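Local coordinates for protein killer cell lectin-like receptor 3 (Mus musculus, PDB 3C8J) that serves as a natural killer cell receptor for class I MHC, working as a disulfide-linked homodimer with C-type lectin domains, at residues Arg79-Trp84 against Ile95-Thr100; Pro133-Ile138 against Ile188-Ile193; Met166-Arg171 against Ala179-Ile184. The protein carries 4 engineered substitutions. All blocks are in the same frame, centred on the assembly; numbering follows the deposited sequence.

Overall arrangement
The three contacts lie along one mixed sheet of the C-type lectin domain. Interaction 1 sits by the hairpin of strands 82-88 and 90-96, and interaction 2, at the middle, pairs strand 136-143 with strand 190-197. Their centres are about 9 Å apart and they touch directly: Ile95 N lies 2.7 Å from Cys192 O, and Thr99 N lies 2.8 Å from Tyr190 O. Interaction 3 has its centre about 14 Å from that of interaction 2, which it meets where Trp137 CH2 packs 3.6 Å from Ile184 CG2. Interactions 1 and 3, with centres about 22 Å apart, do not touch, yet both include residues implicated in MHC class I binding.

Interaction 1: residues Arg79-Trp84 against Ile95-Thr100; sequences RGVKYW and IMNKTT
Asn97 reaches back to Gly80 and Val81 through its amide, with CG anti to its own carbonyl carbon and beside its backbone N (chi1 -47°). This brings OD1 of Asn97 to 2.8 Å from Val81 N, whose N-H points at an in-plane lone pair of the amide oxygen through a moderately bent bond. Gly80 lies against the same amide group, its CA 3.2 Å from Asn97 OD1. The Val81 carbonyl is used too: Met96 N donates to Val81 O at 2.6 Å, almost along the C=O axis. Residues 79-84 and 95-100 thus meet at the open end of the beta hairpin 82-88/90-96, where the antiparallel pairing of a C-type lectin domain gives way to a bond from a side chain. Lys82 and Ile95 form a non-hydrogen-bonded pair, CB of Lys82 resting 4.1 Å from Ile95 CG1. Lys82 CG takes the crowded position between backbone N and carbonyl carbon (chi1 60°), so that, of this side chain, CB is what meets Ile95. Met96 is bent at chi2 and chi3; its CG reaches the edge of the Tyr83 ring, 4.3 Å from CE2, and its CB meets Val81 CG1. Tyr83 is also fixed from outside, its ring stacked with Phe94 and its OH hydrogen-bonded to His130. Residues 97-99 are implicated in MHC class I binding, whereas Trp84, in the dimerization region, meets Phe201 of the second subunit.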
loop_
_atom_site.group_PDB
_atom_site.type_symbol
_atom_site.label_atom_id
_atom_site.label_comp_id
_atom_site.label_asym_id
_atom_site.label_seq_id
_atom_site.Cartn_x
_atom_site.Cartn_y
_atom_site.Cartn_z
ATOM N N ARG A 79 -10.214 -1.154 23.443
ATOM C CA ARG A 79 -8.983 -0.589 22.858
ATOM C C ARG A 79 -9.307 0.602 21.953
ATOM O O ARG A 79 -8.523 1.573 21.876
ATOM C CB ARG A 79 -8.191 -1.623 22.027
ATOM C CG ARG A 79 -6.827 -2.030 22.597
ATOM C CD ARG A 79 -5.881 -0.840 22.872
ATOM N NE ARG A 79 -5.944 -0.391 24.266
ATOM C CZ ARG A 79 -4.926 0.148 24.940
ATOM N NH1 ARG A 79 -3.741 0.310 24.365
ATOM N NH2 ARG A 79 -5.093 0.523 26.206
ATOM N N GLY A 80 -10.443 0.499 21.250
ATOM C CA GLY A 80 -10.830 1.489 20.237
ATOM C C GLY A 80 -11.072 1.013 18.800
ATOM O O GLY A 80 -11.049 -0.186 18.492
ATOM N N VAL A 81 -11.319 1.977 17.916
ATOM C CA VAL A 81 -11.662 1.711 16.537
ATOM C C VAL A 81 -10.442 2.025 15.696
ATOM O O VAL A 81 -9.951 3.149 15.698
ATOM C CB VAL A 81 -12.810 2.605 16.084
ATOM C CG1 VAL A 81 -13.142 2.320 14.657
ATOM C CG2 VAL A 81 -14.018 2.381 16.951
ATOM N N LYS A 82 -9.947 1.036 14.969
ATOM C CA LYS A 82 -8.816 1.267 14.089
ATOM C C LYS A 82 -8.984 0.472 12.798
ATOM O O LYS A 82 -9.780 -0.465 12.736
ATOM C CB LYS A 82 -7.521 0.877 14.801
ATOM C CG LYS A 82 -7.512 -0.572 15.208
ATOM C CD LYS A 82 -6.216 -1.001 15.843
ATOM C CE LYS A 82 -6.461 -2.208 16.764
ATOM N NZ LYS A 82 -7.300 -3.283 16.180
ATOM N N TYR A 83 -8.257 0.876 11.764
ATOM C CA TYR A 83 -8.058 0.033 10.585
ATOM C C TYR A 83 -6.583 0.097 10.202
ATOM O O TYR A 83 -5.862 1.007 10.643
ATOM C CB TYR A 83 -8.974 0.432 9.405
ATOM C CG TYR A 83 -8.644 1.762 8.760
ATOM C CD1 TYR A 83 -7.822 1.840 7.637
ATOM C CD2 TYR A 83 -9.150 2.949 9.296
ATOM C CE1 TYR A 83 -7.530 3.066 7.059
ATOM C CE2 TYR A 83 -8.851 4.169 8.755
ATOM C CZ TYR A 83 -8.051 4.239 7.639
ATOM O OH TYR A 83 -7.788 5.493 7.125
ATOM N N TRP A 84 -6.124 -0.867 9.414
ATOM C CA TRP A 84 -4.787 -0.780 8.888
ATOM C C TRP A 84 -4.754 -0.830 7.357
ATOM O O TRP A 84 -5.695 -1.304 6.725
ATOM C CB TRP A 84 -3.889 -1.839 9.518
ATOM C CG TRP A 84 -4.313 -3.256 9.258
ATOM C CD1 TRP A 84 -5.249 -3.985 9.960
ATOM C CD2 TRP A 84 -3.823 -4.118 8.240
ATOM N NE1 TRP A 84 -5.370 -5.246 9.435
ATOM C CE2 TRP A 84 -4.498 -5.365 8.385
ATOM C CE3 TRP A 84 -2.870 -3.978 7.229
ATOM C CZ2 TRP A 84 -4.236 -6.460 7.557
ATOM C CZ3 TRP A 84 -2.614 -5.076 6.394
ATOM C CH2 TRP A 84 -3.300 -6.296 6.568
ATOM N N ILE A 95 -5.777 4.934 14.047
ATOM C CA ILE A 95 -6.582 4.721 15.234
ATOM C C ILE A 95 -7.580 5.867 15.364
ATOM O O ILE A 95 -7.207 7.026 15.594
ATOM C CB ILE A 95 -5.705 4.564 16.492
ATOM C CG1 ILE A 95 -4.649 3.493 16.233
ATOM C CG2 ILE A 95 -6.565 4.202 17.708
ATOM C CD1 ILE A 95 -3.949 3.010 17.448
ATOM N N MET A 96 -8.851 5.508 15.210
ATOM C CA MET A 96 -9.948 6.450 15.031
ATOM C C MET A 96 -10.732 6.758 16.315
ATOM O O MET A 96 -11.955 6.915 16.286
ATOM C CB MET A 96 -10.862 5.916 13.919
ATOM C CG MET A 96 -10.147 5.764 12.572
ATOM S SD MET A 96 -9.401 7.262 11.856
ATOM C CE MET A 96 -10.783 8.069 11.020
ATOM N N ASN A 97 -10.011 6.805 17.443
ATOM C CA ASN A 97 -10.483 7.373 18.720
ATOM C C ASN A 97 -9.605 8.550 19.031
ATOM O O ASN A 97 -8.405 8.501 18.766
ATOM C CB ASN A 97 -10.304 6.418 19.903
ATOM C CG ASN A 97 -10.780 5.036 19.616
ATOM O OD1 ASN A 97 -10.105 4.273 18.919
ATOM N ND2 ASN A 97 -11.939 4.679 20.170
ATOM N N LYS A 98 -10.177 9.576 19.648
ATOM C CA LYS A 98 -9.437 10.767 19.990
ATOM C C LYS A 98 -8.780 10.591 21.351
ATOM O O LYS A 98 -9.462 10.568 22.378
ATOM C CB LYS A 98 -10.361 11.980 19.992
ATOM C CG LYS A 98 -10.955 12.331 18.624
ATOM C CD LYS A 98 -12.090 13.368 18.783
ATOM C CE LYS A 98 -12.492 14.017 17.458
ATOM N NZ LYS A 98 -13.745 14.793 17.668
ATOM N N THR A 99 -7.455 10.447 21.344
ATOM C CA THR A 99 -6.670 10.410 22.577
ATOM C C THR A 99 -5.660 11.553 22.571
ATOM O O THR A 99 -5.484 12.206 21.539
ATOM C CB THR A 99 -5.890 9.073 22.767
ATOM O OG1 THR A 99 -4.715 9.067 21.945
ATOM C CG2 THR A 99 -6.762 7.860 22.461
ATOM N N THR A 100 -5.005 11.777 23.719
ATOM C CA THR A 100 -3.843 12.674 23.820
ATOM C C THR A 100 -2.718 12.108 22.974
ATOM O O THR A 100 -2.803 10.961 22.534
ATOM C CB THR A 100 -3.295 12.798 25.277
ATOM O OG1 THR A 100 -2.654 11.576 25.656
ATOM C CG2 THR A 100 -4.395 13.147 26.279
#

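Interaction 2: residues Pro133-Ile138 against Ile188-Ile193; sequences PGNYWI and IPYYCI. Engineered in segment 133-138: Gly134 (natural residue Glu).
A parallel pairing of two strands near the middle of the domain joins residues 133-138 to 188-193, with aromatic side chains packed on both faces of the sheet. Trp137 N donates to Tyr191 O at 2.9 Å, approaching from above the carbonyl plane, and Ile193 N donates to Trp137 O at 3.2 Å, nearly along the C=O axis. A weak bond from Tyr191 N to Asn135 O begins the series. On the face of Tyr136 and Tyr191, the CB of Tyr191 lies over the Tyr136 ring, 3.5 Å from CD2, while the two rings cross obliquely with planes at 52°. Ile193 CG1 meets Tyr136 CB at 3.5 Å. Trp137 and Ile138 open the WIGL signature of C-type lectin domains, and the tryptophan lies on the other face with Cys192, which is disulfide-bonded to Cys104. Trp137 CG stands anti to its carbonyl carbon (chi1 -71°), which carries the indole across to Ile188: Trp137 NE1 donates to Ile188 O at 3.0 Å, with the acceptor close to the ring plane. Thr99 O is a second, weak partner of NE1. Tyr190 CB sits over the five-membered ring of Trp137, and Tyr190 CD1 lies 3.5 Å from Trp137 CZ2. Asn135 CB covers the centre of one face of the Tyr190 ring, 3.8 Å from its centroid, while Ile188 CG2 lies over the opposite face toward the rim.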
loop_
_atom_site.group_PDB
_atom_site.type_symbol
_atom_site.label_atom_id
_atom_site.label_comp_id
_atom_site.label_asym_id
_atom_site.label_seq_id
_atom_site.Cartn_x
_atom_site.Cartn_y
_atom_site.Cartn_z
ATOM N N PRO A 133 -11.088 13.075 6.603
ATOM C CA PRO A 133 -10.920 14.420 7.232
ATOM C C PRO A 133 -10.860 14.345 8.754
ATOM O O PRO A 133 -11.747 13.766 9.374
ATOM C CB PRO A 133 -12.166 15.172 6.793
ATOM C CG PRO A 133 -12.482 14.598 5.471
ATOM C CD PRO A 133 -12.066 13.126 5.492
ATOM N N GLY A 134 -9.788 14.861 9.339
ATOM C CA GLY A 134 -9.624 14.868 10.783
ATOM C C GLY A 134 -8.238 15.377 11.130
ATOM O O GLY A 134 -7.548 15.949 10.283
ATOM N N ASN A 135 -7.838 15.171 12.381
ATOM C CA ASN A 135 -6.523 15.535 12.861
ATOM C C ASN A 135 -5.869 14.334 13.514
ATOM O O ASN A 135 -6.468 13.698 14.387
ATOM C CB ASN A 135 -6.636 16.678 13.847
ATOM C CG ASN A 135 -7.261 17.892 13.231
ATOM O OD1 ASN A 135 -8.172 18.486 13.792
ATOM N ND2 ASN A 135 -6.797 18.259 12.044
ATOM N N TYR A 136 -4.642 14.029 13.100
ATOM C CA TYR A 136 -3.975 12.806 13.521
ATOM C C TYR A 136 -2.624 13.104 14.178
ATOM O O TYR A 136 -1.733 13.710 13.564
ATOM C CB TYR A 136 -3.758 11.892 12.304
ATOM C CG TYR A 136 -5.018 11.444 11.626
ATOM C CD1 TYR A 136 -5.725 12.311 10.810
ATOM C CD2 TYR A 136 -5.485 10.148 11.768
ATOM C CE1 TYR A 136 -6.887 11.924 10.183
ATOM C CE2 TYR A 136 -6.650 9.738 11.108
ATOM C CZ TYR A 136 -7.339 10.647 10.320
ATOM O OH TYR A 136 -8.491 10.310 9.693
ATOM N N TRP A 137 -2.461 12.685 15.424
ATOM C CA TRP A 137 -1.164 12.770 16.063
ATOM C C TRP A 137 -0.162 11.940 15.258
ATOM O O TRP A 137 -0.502 10.875 14.722
ATOM C CB TRP A 137 -1.244 12.255 17.489
ATOM C CG TRP A 137 -1.986 13.154 18.437
ATOM C CD1 TRP A 137 -3.065 12.814 19.194
ATOM C CD2 TRP A 137 -1.691 14.538 18.760
ATOM N NE1 TRP A 137 -3.461 13.883 19.969
ATOM C CE2 TRP A 137 -2.637 14.950 19.723
ATOM C CE3 TRP A 137 -0.733 15.458 18.325
ATOM C CZ2 TRP A 137 -2.658 16.246 20.253
ATOM C CZ3 TRP A 137 -0.749 16.742 18.859
ATOM C CH2 TRP A 137 -1.707 17.124 19.812
ATOM N N ILE A 138 1.058 12.461 15.134
ATOM C CA ILE A 138 2.159 11.713 14.531
ATOM C C ILE A 138 3.357 11.782 15.479
ATOM O O ILE A 138 3.338 12.557 16.436
ATOM C CB ILE A 138 2.501 12.183 13.094
ATOM C CG1 ILE A 138 2.994 13.629 13.078
ATOM C CG2 ILE A 138 1.300 12.038 12.189
ATOM C CD1 ILE A 138 3.478 14.066 11.695
ATOM N N ILE A 188 -4.509 17.547 23.573
ATOM C CA ILE A 188 -5.704 17.625 22.746
ATOM C C ILE A 188 -6.086 16.231 22.210
ATOM O O ILE A 188 -5.242 15.519 21.664
ATOM C CB ILE A 188 -5.568 18.667 21.615
ATOM C CG1 ILE A 188 -5.295 20.049 22.215
ATOM C CG2 ILE A 188 -6.851 18.710 20.761
ATOM C CD1 ILE A 188 -5.247 21.173 21.213
ATOM N N PRO A 189 -7.355 15.833 22.406
ATOM C CA PRO A 189 -7.808 14.528 21.952
ATOM C C PRO A 189 -7.943 14.497 20.428
ATOM O O PRO A 189 -8.887 15.078 19.872
ATOM C CB PRO A 189 -9.186 14.372 22.617
ATOM C CG PRO A 189 -9.364 15.542 23.528
ATOM C CD PRO A 189 -8.433 16.599 23.061
ATOM N N TYR A 190 -6.997 13.835 19.764
ATOM C CA TYR A 190 -7.042 13.667 18.323
ATOM C C TYR A 190 -6.951 12.194 17.941
ATOM O O TYR A 190 -6.686 11.317 18.773
ATOM C CB TYR A 190 -5.888 14.415 17.649
ATOM C CG TYR A 190 -6.037 15.908 17.576
ATOM C CD1 TYR A 190 -4.903 16.724 17.585
ATOM C CD2 TYR A 190 -7.299 16.520 17.514
ATOM C CE1 TYR A 190 -5.007 18.110 17.524
ATOM C CE2 TYR A 190 -7.426 17.921 17.450
ATOM C CZ TYR A 190 -6.264 18.710 17.451
ATOM O OH TYR A 190 -6.332 20.099 17.412
ATOM N N TYR A 191 -7.147 11.928 16.662
ATOM C CA TYR A 191 -6.869 10.610 16.119
ATOM C C TYR A 191 -5.356 10.362 16.162
ATOM O O TYR A 191 -4.589 11.175 16.681
ATOM C CB TYR A 191 -7.353 10.538 14.691
ATOM C CG TYR A 191 -8.827 10.725 14.512
ATOM C CD1 TYR A 191 -9.320 11.370 13.381
ATOM C CD2 TYR A 191 -9.740 10.234 15.449
ATOM C CE1 TYR A 191 -10.686 11.524 13.179
ATOM C CE2 TYR A 191 -11.115 10.389 15.264
ATOM C CZ TYR A 191 -11.582 11.034 14.123
ATOM O OH TYR A 191 -12.939 11.199 13.918
ATOM N N CYS A 192 -4.931 9.249 15.588
ATOM C CA CYS A 192 -3.596 8.766 15.796
ATOM C C CYS A 192 -3.183 7.842 14.654
ATOM O O CYS A 192 -3.971 6.985 14.236
ATOM C CB CYS A 192 -3.600 8.024 17.122
ATOM S SG CYS A 192 -2.150 7.142 17.519
ATOM N N ILE A 193 -1.961 8.032 14.150
ATOM C CA ILE A 193 -1.405 7.181 13.093
ATOM C C ILE A 193 -0.157 6.430 13.536
ATOM O O ILE A 193 0.821 7.043 13.963
ATOM C CB ILE A 193 -1.018 7.965 11.812
ATOM C CG1 ILE A 193 -2.136 8.929 11.399
ATOM C CG2 ILE A 193 -0.709 6.977 10.681
ATOM C CD1 ILE A 193 -1.876 9.682 10.106
#

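Interaction 3: residues Met166-Arg171 against Ala179-Ile184; sequences MNFKSR and ARIEDI
Phe168 reaches from the loop after helix 160-164 to strand 181-184, sliding past Asp183, which points in the opposite direction. Phe168 CB lies 3.3 Å from Asp183 OD2. With CG anti to the carbonyl carbon (chi1 -71°), the ring extends along the strand: Phe168 CG is 3.6 Å from Asp183 CB, and Phe168 CD1 comes to 3.0 Å from Asp183 OD1. One ring face is thereby covered by Asp183 CB, offset toward the rim in a CH-pi contact, and the ring and carboxylate planes are 28° apart. Further out, Phe168 CE1 passes Glu182 CA at 4.1 Å. At the tip, Phe168 CZ meets Ile181 CD1 at 3.8 Å, the methyl lying in the ring plane at its edge. Phe168 and Ile181 both belong to regions implicated in MHC class I binding. Strand 181-184 is an outer strand of the C-type lectin sheet, hydrogen-bonded to strand 173-176, and the loop runs alongside it. Ile181 takes chi1 66°, CG1 between backbone N and carbonyl carbon, and Ile181 CG1 also touches Met166 SD at 4.1 Å. Asp183 CG occupies the same kind of crowded position, which sets the carboxylate beside Ser170. There Ser170 OG donates to Asp183 OD2 at 2.6 Å, arriving from above the carboxylate plane; this bond would help stabilise the carboxylate in its charged form. Trp149 meets Phe168 edge-to-face from outside the two segments.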
loop_
_atom_site.group_PDB
_atom_site.type_symbol
_atom_site.label_atom_id
_atom_site.label_comp_id
_atom_site.label_asym_id
_atom_site.label_seq_id
_atom_site.Cartn_x
_atom_site.Cartn_y
_atom_site.Cartn_z
ATOM N N MET A 166 9.072 25.901 9.256
ATOM C CA MET A 166 7.667 26.085 9.600
ATOM C C MET A 166 7.437 26.752 10.951
ATOM O O MET A 166 6.285 26.960 11.342
ATOM C CB MET A 166 6.936 24.755 9.559
ATOM C CG MET A 166 6.475 24.370 8.193
ATOM S SD MET A 166 5.132 23.197 8.335
ATOM C CE MET A 166 4.203 23.649 6.875
ATOM N N ASN A 167 8.531 27.069 11.656
ATOM C CA ASN A 167 8.512 27.822 12.925
ATOM C C ASN A 167 7.429 27.399 13.910
ATOM O O ASN A 167 6.520 28.180 14.210
ATOM C CB ASN A 167 8.382 29.320 12.662
ATOM C CG ASN A 167 9.667 29.938 12.191
ATOM O OD1 ASN A 167 10.632 30.060 12.950
ATOM N ND2 ASN A 167 9.687 30.359 10.933
ATOM N N PHE A 168 7.520 26.161 14.397
ATOM C CA PHE A 168 6.589 25.671 15.410
ATOM C C PHE A 168 6.858 26.351 16.753
ATOM O O PHE A 168 7.969 26.273 17.290
ATOM C CB PHE A 168 6.665 24.150 15.550
ATOM C CG PHE A 168 6.084 23.395 14.386
ATOM C CD1 PHE A 168 5.102 23.969 13.565
ATOM C CD2 PHE A 168 6.501 22.086 14.117
ATOM C CE1 PHE A 168 4.566 23.254 12.480
ATOM C CE2 PHE A 168 5.965 21.358 13.036
ATOM C CZ PHE A 168 5.004 21.946 12.220
ATOM N N LYS A 169 5.831 27.022 17.274
ATOM C CA LYS A 169 5.947 27.847 18.484
ATOM C C LYS A 169 5.732 27.032 19.755
ATOM O O LYS A 169 6.648 26.885 20.561
ATOM C CB LYS A 169 4.973 29.031 18.427
ATOM C CG LYS A 169 5.313 30.051 17.346
ATOM C CD LYS A 169 4.676 31.393 17.638
ATOM C CE LYS A 169 5.607 32.535 17.235
ATOM N NZ LYS A 169 5.191 33.837 17.801
ATOM N N SER A 170 4.524 26.483 19.904
ATOM C CA SER A 170 4.122 25.707 21.085
ATOM C C SER A 170 5.124 24.623 21.486
ATOM O O SER A 170 5.658 23.908 20.632
ATOM C CB SER A 170 2.757 25.070 20.847
ATOM O OG SER A 170 2.793 24.239 19.707
ATOM N N ARG A 171 5.375 24.512 22.789
ATOM C CA ARG A 171 6.173 23.409 23.319
ATOM C C ARG A 171 5.343 22.124 23.362
ATOM O O ARG A 171 5.362 21.393 24.364
ATOM C CB ARG A 171 6.721 23.748 24.711
ATOM C CG ARG A 171 8.063 24.435 24.685
ATOM C CD ARG A 171 8.565 24.736 26.096
ATOM N NE ARG A 171 9.864 25.414 26.090
ATOM C CZ ARG A 171 10.036 26.713 25.857
ATOM N NH1 ARG A 171 8.985 27.486 25.607
ATOM N NH2 ARG A 171 11.256 27.243 25.871
ATOM N N ALA A 179 -5.009 18.943 5.004
ATOM C CA ALA A 179 -4.517 20.236 4.546
ATOM C C ALA A 179 -3.053 20.508 4.904
ATOM O O ALA A 179 -2.337 21.122 4.109
ATOM C CB ALA A 179 -5.397 21.336 5.067
ATOM N N ARG A 180 -2.600 20.070 6.081
ATOM C CA ARG A 180 -1.190 20.275 6.457
ATOM C C ARG A 180 -0.748 19.576 7.751
ATOM O O ARG A 180 -1.381 18.609 8.177
ATOM C CB ARG A 180 -0.865 21.762 6.529
ATOM C CG ARG A 180 -1.717 22.469 7.524
ATOM C CD ARG A 180 -1.726 23.980 7.325
ATOM N NE ARG A 180 -2.682 24.558 8.270
ATOM C CZ ARG A 180 -4.006 24.563 8.102
ATOM N NH1 ARG A 180 -4.555 24.048 7.005
ATOM N NH2 ARG A 180 -4.785 25.094 9.036
ATOM N N ILE A 181 0.371 20.032 8.316
ATOM C CA ILE A 181 0.840 19.613 9.638
ATOM C C ILE A 181 1.041 20.852 10.516
ATOM O O ILE A 181 1.431 21.903 10.031
ATOM C CB ILE A 181 2.172 18.782 9.615
ATOM C CG1 ILE A 181 3.345 19.627 9.132
ATOM C CG2 ILE A 181 2.051 17.574 8.747
ATOM C CD1 ILE A 181 4.678 19.136 9.617
ATOM N N GLU A 182 0.775 20.701 11.808
ATOM C CA GLU A 182 0.767 21.809 12.745
ATOM C C GLU A 182 1.294 21.385 14.115
ATOM O O GLU A 182 1.471 20.196 14.374
ATOM C CB GLU A 182 -0.657 22.325 12.904
ATOM C CG GLU A 182 -1.067 23.396 11.938
ATOM C CD GLU A 182 -2.082 24.334 12.567
ATOM O OE1 GLU A 182 -3.277 23.945 12.633
ATOM O OE2 GLU A 182 -1.683 25.451 12.982
ATOM N N ASP A 183 1.515 22.362 14.989
ATOM C CA ASP A 183 1.927 22.091 16.360
ATOM C C ASP A 183 0.910 22.603 17.381
ATOM O O ASP A 183 0.458 23.764 17.309
ATOM C CB ASP A 183 3.329 22.662 16.651
ATOM C CG ASP A 183 3.397 24.178 16.517
ATOM O OD1 ASP A 183 2.895 24.740 15.522
ATOM O OD2 ASP A 183 3.985 24.815 17.414
ATOM N N ILE A 184 0.562 21.740 18.335
ATOM C CA ILE A 184 -0.429 22.077 19.365
ATOM C C ILE A 184 -0.221 21.275 20.663
ATOM O O ILE A 184 0.506 20.277 20.673
ATOM C CB ILE A 184 -1.881 21.942 18.794
ATOM C CG1 ILE A 184 -2.838 22.926 19.473
ATOM C CG2 ILE A 184 -2.352 20.488 18.797
ATOM C CD1 ILE A 184 -3.939 23.484 18.569
#